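PDB 1ZWX: sphingomyelinase-c from Listeria ivanovii, which belongs to the endonuclease/exonuclease/phosphatase family and has the DNase I-like fold, an alpha/beta sandwich built round two packed mixed beta-sheets. Local coordinates for residues A[10-15]-A[45-50]; A[103-108]-A[134-139]; A[145-150]-A[189-194]. One frame throughout, in Å; residues are numbered along the deposited sequence.

Interaction 1 (A[10-15]-A[45-50]); sequences NFKITS and KNNDVV
Backbone bonds of a parallel pairing join 10-15 and 45-50 near the beginnings of strands 12-20 and 49-55. T14 N donates to V49 O at 3.1 Å, fairly straight (158°) and in the carbonyl plane. One step back K12 O receives D48 N at 2.8 Å and, more weakly, V49 N, so one carbonyl gathers the amide of D48, just before the strand, and that of V49, its first residue. Beta-branched I13, T14, V49 and V50 suit the extended chain, I13 and V49 on one face of the sheet, T14 and V50 on the other.

Polar groups extend the pairing ahead of the first paired residues, I13 and V49. With its CG anti to the carbonyl carbon, D48 reaches across to segment 10-15, and its OD2 takes K12 N at 2.8 Å on the anti lone pair. A water lies within hydrogen-bonding distance of both N10 O and D48 OD2 and links these two acceptors, which could not bond directly. The other oxygen, OD1, is held by a salt bridge to K140 and a bond from W109, which probably favours the ionised carboxylate. K12 runs out with CG anti to its N (chi1 -176°), bends at chi3, and brings NZ to N46 O at 3.0 Å, from above the carbonyl plane.

Packing round the F11 ring comes next. D48 CB sits over one ring face, a CH-pi contact 3.8 Å from the centroid, and the carboxylate lies stacked almost parallel to the ring (6°). F11 CZ also makes an apolar contact with V49 CG2 at 3.9 Å.

The two strands belong to a beta-alpha-beta unit with helix 31-39 between them. They are central neighbours in their sheet, flanked by strand 294-298 beside 12-20 and strand 104-107 beside 49-55, while F11 packs against Y145, F191 and strand 132-140 of the second sheet.

Interaction 2 (A[103-108]-A[134-139]); sequences VAVVSQ and AYVKIM
Strand 104-107 and residues 134-139 of strand 132-140 run nearly parallel, 19° between their directions and 7.5 Å between the axes of the short segments, a separation too wide for backbone pairing. They belong to different sheets of the DNase I-like sandwich, and this contact is part of the hydrophobic layer where those sheets meet face to face.

Alternate residues on each strand turn their side chains inward: V103, V105 and S107 on one, A134, V136 and I138 on the other. At the beginning, the methyl of A134 lies near both V103 CG1 and V105 CG2, at 4.3 Å from each; a side chain this small lets two valines share one position. V105 is the main contributor. Its CG1, anti to the backbone N (chi1 177°), crosses V136 obliquely and meets CG2 at 4.0 Å, while its CG2 serves A134. That V136 methyl stands between its own backbone N and carbonyl carbon, the crowded position. Valine and alanine suit this interior because they present only methyl groups to the opposite sheet, and valine's beta-branch favours the extended backbone.

S107 is the polar exception. Its hydroxyl is taken up by hydrogen bonds with D48 O and W109 N, and this lets a serine sit in a buried, largely apolar layer. With OG anti to the backbone N (chi1 -177°), the same oxygen lies 3.7 Å from I138 CG2.

Interaction 3 (A[145-150]-A[189-194]); sequences YHIIGT and IIFIGG
A parallel beta ladder joins strands 143-151 and 189-193, the two ends of a beta-alpha-beta unit whose crossover is helix 161-182. Five backbone bonds link them, the straightest running from F191 N to H146 O (165°).

On one face the aromatic rings of Y145 and F191 lie side by side, pointing the same way, with edges meeting at Y145 CD1 and F191 CE1. I189 touches both rings: its CG2 approaches Y145 CD1 to 3.5 Å, and its CG1 stands 3.9 Å above one face of F191, offset toward the rim. I147 runs alongside F191, CG1 to CD1. These large apolar groups face the other sheet.

H146, I148, I190 and I192 occupy the reverse face, with I148, I190 and I192 packed on helix 161-182. The H146 ring sets its edge to I189 O, CD2 3.3 Å away, while Y135 OH and E188 OE2 hold its two nitrogens.

Glycines end the ladder. The backbone angles of G194 (134/-163°) by themselves call for glycine, since a CB would be jammed against the carbonyl O of G193. Separately, that CB would collide with T150 O; instead G194 CA lies 3.3 Å from T150 O in a CA-H...O contact.

Overall arrangement
The three contacts trace both layers of the sandwich. Interaction 1 is a pairing within one sheet, interaction 3 within the other, and interaction 2 crosses the interface between the two sheets. Interactions 1 and 2, centres about 11 Å apart, meet along adjacent strands, V50 N lying 2.8 Å from V106 O. Interactions 2 and 3 are closer, about 8 Å between centres, because strands 132-140 and 143-151 are sheet neighbours; V136 N is 2.9 Å from I147 O and Y135 OH 2.6 Å from H146 ND1. Interaction 1 reaches interaction 3, with centres about 12 Å apart, across the interior: F11 CD1 lies 3.5 Å from Y145 CE1, and I13 CD1 lies 3.5 Å from F191 CG.

Interaction 1 (A[10-15]-A[45-50])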
loop_
_atom_site.group_PDB
_atom_site.type_symbol
_atom_site.label_atom_id
_atom_site.label_comp_id
_atom_site.label_asym_id
_atom_site.label_seq_id
_atom_site.Cartn_x
_atom_site.Cartn_y
_atom_site.Cartn_z
ATOM N N ASN A 10 8.977 -16.054 11.482
ATOM C CA ASN A 10 7.723 -15.396 11.826
ATOM C C ASN A 10 7.827 -13.915 11.438
ATOM O O ASN A 10 8.001 -13.042 12.325
ATOM C CB ASN A 10 7.376 -15.571 13.312
ATOM C CG ASN A 10 6.047 -14.893 13.698
ATOM O OD1 ASN A 10 5.339 -14.314 12.850
ATOM N ND2 ASN A 10 5.711 -14.960 14.985
ATOM N N PHE A 11 7.776 -13.657 10.118
ATOM C CA PHE A 11 7.785 -12.298 9.569
ATOM C C PHE A 11 6.386 -11.921 9.163
ATOM O O PHE A 11 5.677 -12.714 8.536
ATOM C CB PHE A 11 8.685 -12.182 8.360
ATOM C CG PHE A 11 9.243 -10.800 8.148
ATOM C CD1 PHE A 11 10.278 -10.328 8.958
ATOM C CD2 PHE A 11 8.727 -9.957 7.136
ATOM C CE1 PHE A 11 10.818 -9.064 8.766
ATOM C CE2 PHE A 11 9.269 -8.689 6.930
ATOM C CZ PHE A 11 10.302 -8.217 7.747
ATOM N N LYS A 12 6.013 -10.693 9.520
ATOM C CA LYS A 12 4.648 -10.222 9.373
ATOM C C LYS A 12 4.647 -8.771 8.863
ATOM O O LYS A 12 5.324 -7.899 9.429
ATOM C CB LYS A 12 3.958 -10.333 10.710
ATOM C CG LYS A 12 2.501 -9.985 10.717
ATOM C CD LYS A 12 1.880 -10.551 11.958
ATOM C CE LYS A 12 0.934 -9.574 12.563
ATOM N NZ LYS A 12 0.721 -9.870 14.028
ATOM N N ILE A 13 3.877 -8.533 7.796
ATOM C CA ILE A 13 3.785 -7.213 7.141
ATOM C C ILE A 13 2.299 -6.896 7.044
ATOM O O ILE A 13 1.502 -7.762 6.682
ATOM C CB ILE A 13 4.365 -7.244 5.707
ATOM C CG1 ILE A 13 5.830 -7.650 5.729
ATOM C CG2 ILE A 13 4.212 -5.858 5.000
ATOM C CD1 ILE A 13 6.366 -7.990 4.387
ATOM N N THR A 14 1.921 -5.671 7.395
ATOM C CA THR A 14 0.545 -5.231 7.187
ATOM C C THR A 14 0.617 -4.105 6.155
ATOM O O THR A 14 1.510 -3.266 6.204
ATOM C CB THR A 14 -0.140 -4.770 8.501
ATOM O OG1 THR A 14 -0.408 -5.912 9.311
ATOM C CG2 THR A 14 -1.490 -4.086 8.238
ATOM N N SER A 15 -0.275 -4.149 5.169
ATOM C CA SER A 15 -0.342 -3.078 4.180
ATOM C C SER A 15 -1.751 -2.460 4.276
ATOM O O SER A 15 -2.745 -3.177 4.326
ATOM C CB SER A 15 -0.071 -3.625 2.767
ATOM O OG SER A 15 -0.114 -2.575 1.813
ATOM N N LYS A 45 -0.631 -2.956 15.454
ATOM C CA LYS A 45 0.383 -3.480 16.403
ATOM C C LYS A 45 0.966 -4.809 15.915
ATOM O O LYS A 45 0.370 -5.500 15.084
ATOM C CB LYS A 45 -0.255 -3.705 17.775
ATOM C CG LYS A 45 -0.961 -2.495 18.339
ATOM C CD LYS A 45 -1.747 -2.861 19.595
ATOM C CE LYS A 45 -2.439 -1.635 20.201
ATOM N NZ LYS A 45 -1.579 -0.409 20.220
ATOM N N ASN A 46 2.134 -5.159 16.449
ATOM C CA ASN A 46 2.721 -6.485 16.277
ATOM C C ASN A 46 3.119 -6.853 14.840
ATOM O O ASN A 46 3.086 -8.035 14.465
ATOM C CB ASN A 46 1.809 -7.563 16.865
ATOM C CG ASN A 46 1.376 -7.253 18.278
ATOM O OD1 ASN A 46 2.193 -6.822 19.123
ATOM N ND2 ASN A 46 0.065 -7.434 18.548
ATOM N N ASN A 47 3.512 -5.856 14.043
ATOM C CA ASN A 47 4.031 -6.130 12.698
ATOM C C ASN A 47 5.527 -5.953 12.695
ATOM O O ASN A 47 6.040 -5.147 13.461
ATOM C CB ASN A 47 3.385 -5.152 11.673
ATOM C CG ASN A 47 1.888 -5.370 11.540
ATOM O OD1 ASN A 47 1.058 -4.556 12.018
ATOM N ND2 ASN A 47 1.516 -6.483 10.940
ATOM N N ASP A 48 6.231 -6.627 11.796
ATOM C CA ASP A 48 7.612 -6.287 11.545
ATOM C C ASP A 48 7.730 -5.017 10.731
ATOM O O ASP A 48 8.612 -4.193 10.957
ATOM C CB ASP A 48 8.311 -7.464 10.851
ATOM C CG ASP A 48 8.414 -8.672 11.772
ATOM O OD1 ASP A 48 9.172 -8.587 12.757
ATOM O OD2 ASP A 48 7.683 -9.647 11.568
ATOM N N VAL A 49 6.830 -4.879 9.747
ATOM C CA VAL A 49 6.903 -3.813 8.744
ATOM C C VAL A 49 5.450 -3.427 8.407
ATOM O O VAL A 49 4.534 -4.285 8.399
ATOM C CB VAL A 49 7.675 -4.281 7.442
ATOM C CG1 VAL A 49 7.514 -3.267 6.307
ATOM C CG2 VAL A 49 9.178 -4.495 7.719
ATOM N N VAL A 50 5.225 -2.136 8.175
ATOM C CA VAL A 50 3.892 -1.669 7.747
ATOM C C VAL A 50 4.076 -0.867 6.476
ATOM O O VAL A 50 4.970 -0.010 6.384
ATOM C CB VAL A 50 3.191 -0.759 8.804
ATOM C CG1 VAL A 50 1.911 -0.090 8.188
ATOM C CG2 VAL A 50 2.770 -1.562 10.039
HETATM O O HOH W 1 6.528 -10.958 13.590
#

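Interaction 2 (A[103-108]-A[134-139])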
loop_
_atom_site.group_PDB
_atom_site.type_symbol
_atom_site.label_atom_id
_atom_site.label_comp_id
_atom_site.label_asym_id
_atom_site.label_seq_id
_atom_site.Cartn_x
_atom_site.Cartn_y
_atom_site.Cartn_z
ATOM N N VAL A 103 3.004 6.752 -0.749
ATOM C CA VAL A 103 3.556 5.487 -0.196
ATOM C C VAL A 103 4.644 5.733 0.843
ATOM O O VAL A 103 5.565 6.458 0.588
ATOM C CB VAL A 103 4.184 4.592 -1.297
ATOM C CG1 VAL A 103 4.796 3.312 -0.655
ATOM C CG2 VAL A 103 3.123 4.223 -2.370
ATOM N N ALA A 104 4.524 5.103 2.004
ATOM C CA ALA A 104 5.639 5.082 2.955
ATOM C C ALA A 104 5.794 3.684 3.525
ATOM O O ALA A 104 4.863 2.920 3.518
ATOM C CB ALA A 104 5.410 6.134 4.134
ATOM N N VAL A 105 6.981 3.371 4.041
ATOM C CA VAL A 105 7.182 2.070 4.729
ATOM C C VAL A 105 7.806 2.320 6.089
ATOM O O VAL A 105 8.760 3.051 6.171
ATOM C CB VAL A 105 8.121 1.142 3.929
ATOM C CG1 VAL A 105 8.368 -0.164 4.680
ATOM C CG2 VAL A 105 7.488 0.791 2.551
ATOM N N VAL A 106 7.257 1.715 7.127
ATOM C CA VAL A 106 7.788 1.882 8.485
ATOM C C VAL A 106 8.093 0.498 9.075
ATOM O O VAL A 106 7.454 -0.513 8.722
ATOM C CB VAL A 106 6.807 2.708 9.394
ATOM C CG1 VAL A 106 6.434 4.045 8.681
ATOM C CG2 VAL A 106 5.585 1.945 9.787
ATOM N N SER A 107 9.084 0.458 9.974
ATOM C CA SER A 107 9.586 -0.814 10.500
ATOM C C SER A 107 9.975 -0.693 11.991
ATOM O O SER A 107 10.486 0.338 12.427
ATOM C CB SER A 107 10.827 -1.223 9.697
ATOM O OG SER A 107 11.299 -2.487 10.138
ATOM N N GLN A 108 9.731 -1.745 12.756
ATOM C CA GLN A 108 10.374 -1.819 14.075
ATOM C C GLN A 108 11.865 -2.138 14.004
ATOM O O GLN A 108 12.551 -2.031 15.035
ATOM C CB GLN A 108 9.657 -2.777 15.008
ATOM C CG GLN A 108 9.607 -4.177 14.579
ATOM C CD GLN A 108 9.123 -5.086 15.688
ATOM O OE1 GLN A 108 8.094 -5.745 15.551
ATOM N NE2 GLN A 108 9.872 -5.131 16.808
ATOM N N ALA A 134 8.577 2.512 -2.913
ATOM C CA ALA A 134 9.669 2.665 -1.938
ATOM C C ALA A 134 10.308 1.293 -1.739
ATOM O O ALA A 134 9.614 0.281 -1.650
ATOM C CB ALA A 134 9.105 3.161 -0.585
ATOM N N TYR A 135 11.637 1.281 -1.643
ATOM C CA TYR A 135 12.353 0.037 -1.385
ATOM C C TYR A 135 13.051 0.235 -0.039
ATOM O O TYR A 135 13.664 1.267 0.168
ATOM C CB TYR A 135 13.422 -0.163 -2.461
ATOM C CG TYR A 135 14.476 -1.183 -2.072
ATOM C CD1 TYR A 135 14.204 -2.564 -2.153
ATOM C CD2 TYR A 135 15.727 -0.769 -1.567
ATOM C CE1 TYR A 135 15.194 -3.532 -1.767
ATOM C CE2 TYR A 135 16.694 -1.713 -1.170
ATOM C CZ TYR A 135 16.423 -3.079 -1.293
ATOM O OH TYR A 135 17.373 -4.017 -0.907
ATOM N N VAL A 136 12.942 -0.752 0.829
ATOM C CA VAL A 136 13.801 -0.800 2.016
ATOM C C VAL A 136 14.514 -2.150 2.143
ATOM O O VAL A 136 13.951 -3.188 1.804
ATOM C CB VAL A 136 13.036 -0.463 3.342
ATOM C CG1 VAL A 136 12.396 0.909 3.280
ATOM C CG2 VAL A 136 12.009 -1.513 3.732
ATOM N N LYS A 137 15.736 -2.114 2.669
ATOM C CA LYS A 137 16.380 -3.309 3.229
ATOM C C LYS A 137 16.436 -3.135 4.776
ATOM O O LYS A 137 16.955 -2.165 5.235
ATOM C CB LYS A 137 17.787 -3.488 2.664
ATOM C CG LYS A 137 18.476 -4.810 3.218
ATOM C CD LYS A 137 19.962 -4.878 2.813
ATOM C CE LYS A 137 20.636 -6.237 3.226
ATOM N NZ LYS A 137 22.091 -6.164 2.799
ATOM N N ILE A 138 15.798 -4.025 5.527
ATOM C CA ILE A 138 15.841 -3.974 6.982
ATOM C C ILE A 138 16.686 -5.152 7.474
ATOM O O ILE A 138 16.811 -6.170 6.780
ATOM C CB ILE A 138 14.424 -4.038 7.664
ATOM C CG1 ILE A 138 13.699 -5.336 7.368
ATOM C CG2 ILE A 138 13.503 -2.826 7.231
ATOM C CD1 ILE A 138 13.133 -5.994 8.613
ATOM N N MET A 139 17.206 -5.018 8.693
ATOM C CA MET A 139 17.863 -6.134 9.392
ATOM C C MET A 139 17.077 -6.483 10.628
ATOM O O MET A 139 16.839 -5.612 11.508
ATOM C CB MET A 139 19.294 -5.737 9.750
ATOM C CG MET A 139 20.204 -5.511 8.553
ATOM S SD MET A 139 20.485 -7.097 7.661
ATOM C CE MET A 139 21.306 -8.059 8.933
#

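Interaction 3 (A[145-150]-A[189-194])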
loop_
_atom_site.group_PDB
_atom_site.type_symbol
_atom_site.label_atom_id
_atom_site.label_comp_id
_atom_site.label_asym_id
_atom_site.label_seq_id
_atom_site.Cartn_x
_atom_site.Cartn_y
_atom_site.Cartn_z
ATOM N N TYR A 145 15.854 -8.474 5.149
ATOM C CA TYR A 145 14.518 -8.590 4.552
ATOM C C TYR A 145 14.361 -7.397 3.635
ATOM O O TYR A 145 14.782 -6.291 3.979
ATOM C CB TYR A 145 13.391 -8.637 5.590
ATOM C CG TYR A 145 13.432 -9.830 6.509
ATOM C CD1 TYR A 145 12.628 -10.931 6.298
ATOM C CD2 TYR A 145 14.294 -9.845 7.616
ATOM C CE1 TYR A 145 12.678 -12.055 7.170
ATOM C CE2 TYR A 145 14.351 -10.939 8.474
ATOM C CZ TYR A 145 13.552 -12.025 8.263
ATOM O OH TYR A 145 13.641 -13.080 9.140
ATOM N N HIS A 146 13.846 -7.650 2.425
ATOM C CA HIS A 146 13.709 -6.614 1.391
ATOM C C HIS A 146 12.210 -6.399 1.167
ATOM O O HIS A 146 11.442 -7.365 1.032
ATOM C CB HIS A 146 14.430 -7.011 0.084
ATOM C CG HIS A 146 15.885 -7.348 0.276
ATOM N ND1 HIS A 146 16.890 -6.459 -0.020
ATOM C CD2 HIS A 146 16.494 -8.467 0.751
ATOM C CE1 HIS A 146 18.065 -7.017 0.251
ATOM N NE2 HIS A 146 17.851 -8.240 0.698
ATOM N N ILE A 147 11.782 -5.131 1.192
ATOM C CA ILE A 147 10.343 -4.832 1.104
ATOM C C ILE A 147 10.175 -3.715 0.095
ATOM O O ILE A 147 10.857 -2.685 0.180
ATOM C CB ILE A 147 9.700 -4.390 2.448
ATOM C CG1 ILE A 147 9.770 -5.506 3.494
ATOM C CG2 ILE A 147 8.230 -3.981 2.239
ATOM C CD1 ILE A 147 11.034 -5.363 4.411
ATOM N N ILE A 148 9.304 -3.972 -0.885
ATOM C CA ILE A 148 8.895 -2.955 -1.850
ATOM C C ILE A 148 7.421 -2.673 -1.578
ATOM O O ILE A 148 6.583 -3.599 -1.577
ATOM C CB ILE A 148 9.170 -3.417 -3.300
ATOM C CG1 ILE A 148 10.690 -3.407 -3.517
ATOM C CG2 ILE A 148 8.389 -2.524 -4.329
ATOM C CD1 ILE A 148 11.156 -3.986 -4.839
ATOM N N GLY A 149 7.131 -1.400 -1.284
ATOM C CA GLY A 149 5.761 -0.926 -1.021
ATOM C C GLY A 149 5.376 -0.042 -2.210
ATOM O O GLY A 149 6.182 0.751 -2.691
ATOM N N THR A 150 4.156 -0.188 -2.695
ATOM C CA THR A 150 3.771 0.503 -3.962
ATOM C C THR A 150 2.288 0.749 -4.000
ATOM O O THR A 150 1.510 0.155 -3.230
ATOM C CB THR A 150 4.238 -0.304 -5.263
ATOM O OG1 THR A 150 4.171 0.562 -6.411
ATOM C CG2 THR A 150 3.389 -1.523 -5.505
ATOM N N ILE A 189 15.051 -12.799 1.043
ATOM C CA ILE A 189 13.642 -12.690 0.675
ATOM C C ILE A 189 13.274 -11.257 0.235
ATOM O O ILE A 189 13.770 -10.277 0.791
ATOM C CB ILE A 189 12.730 -13.178 1.807
ATOM C CG1 ILE A 189 11.262 -13.300 1.340
ATOM C CG2 ILE A 189 12.905 -12.272 3.085
ATOM C CD1 ILE A 189 10.341 -14.198 2.191
ATOM N N ILE A 190 12.412 -11.171 -0.792
ATOM C CA ILE A 190 11.870 -9.895 -1.283
ATOM C C ILE A 190 10.342 -9.985 -1.223
ATOM O O ILE A 190 9.724 -10.956 -1.719
ATOM C CB ILE A 190 12.313 -9.569 -2.719
ATOM C CG1 ILE A 190 13.821 -9.670 -2.868
ATOM C CG2 ILE A 190 11.774 -8.171 -3.165
ATOM C CD1 ILE A 190 14.307 -9.470 -4.296
ATOM N N PHE A 191 9.748 -8.971 -0.589
ATOM C CA PHE A 191 8.301 -8.819 -0.537
ATOM C C PHE A 191 7.919 -7.613 -1.409
ATOM O O PHE A 191 8.677 -6.636 -1.532
ATOM C CB PHE A 191 7.817 -8.544 0.876
ATOM C CG PHE A 191 8.121 -9.627 1.876
ATOM C CD1 PHE A 191 9.266 -9.556 2.665
ATOM C CD2 PHE A 191 7.220 -10.672 2.078
ATOM C CE1 PHE A 191 9.531 -10.546 3.630
ATOM C CE2 PHE A 191 7.473 -11.665 3.038
ATOM C CZ PHE A 191 8.632 -11.571 3.834
ATOM N N ILE A 192 6.756 -7.716 -2.035
ATOM C CA ILE A 192 6.226 -6.630 -2.875
ATOM C C ILE A 192 4.781 -6.509 -2.439
ATOM O O ILE A 192 4.006 -7.441 -2.548
ATOM C CB ILE A 192 6.306 -6.920 -4.415
ATOM C CG1 ILE A 192 7.738 -7.196 -4.891
ATOM C CG2 ILE A 192 5.735 -5.695 -5.229
ATOM C CD1 ILE A 192 7.770 -7.836 -6.343
ATOM N N GLY A 193 4.418 -5.353 -1.889
ATOM C CA GLY A 193 3.064 -5.193 -1.363
ATOM C C GLY A 193 2.471 -3.806 -1.577
ATOM O O GLY A 193 3.175 -2.845 -1.866
ATOM N N GLY A 194 1.159 -3.730 -1.417
ATOM C CA GLY A 194 0.422 -2.470 -1.541
ATOM C C GLY A 194 -0.818 -2.657 -2.385
ATOM O O GLY A 194 -1.281 -3.777 -2.593
#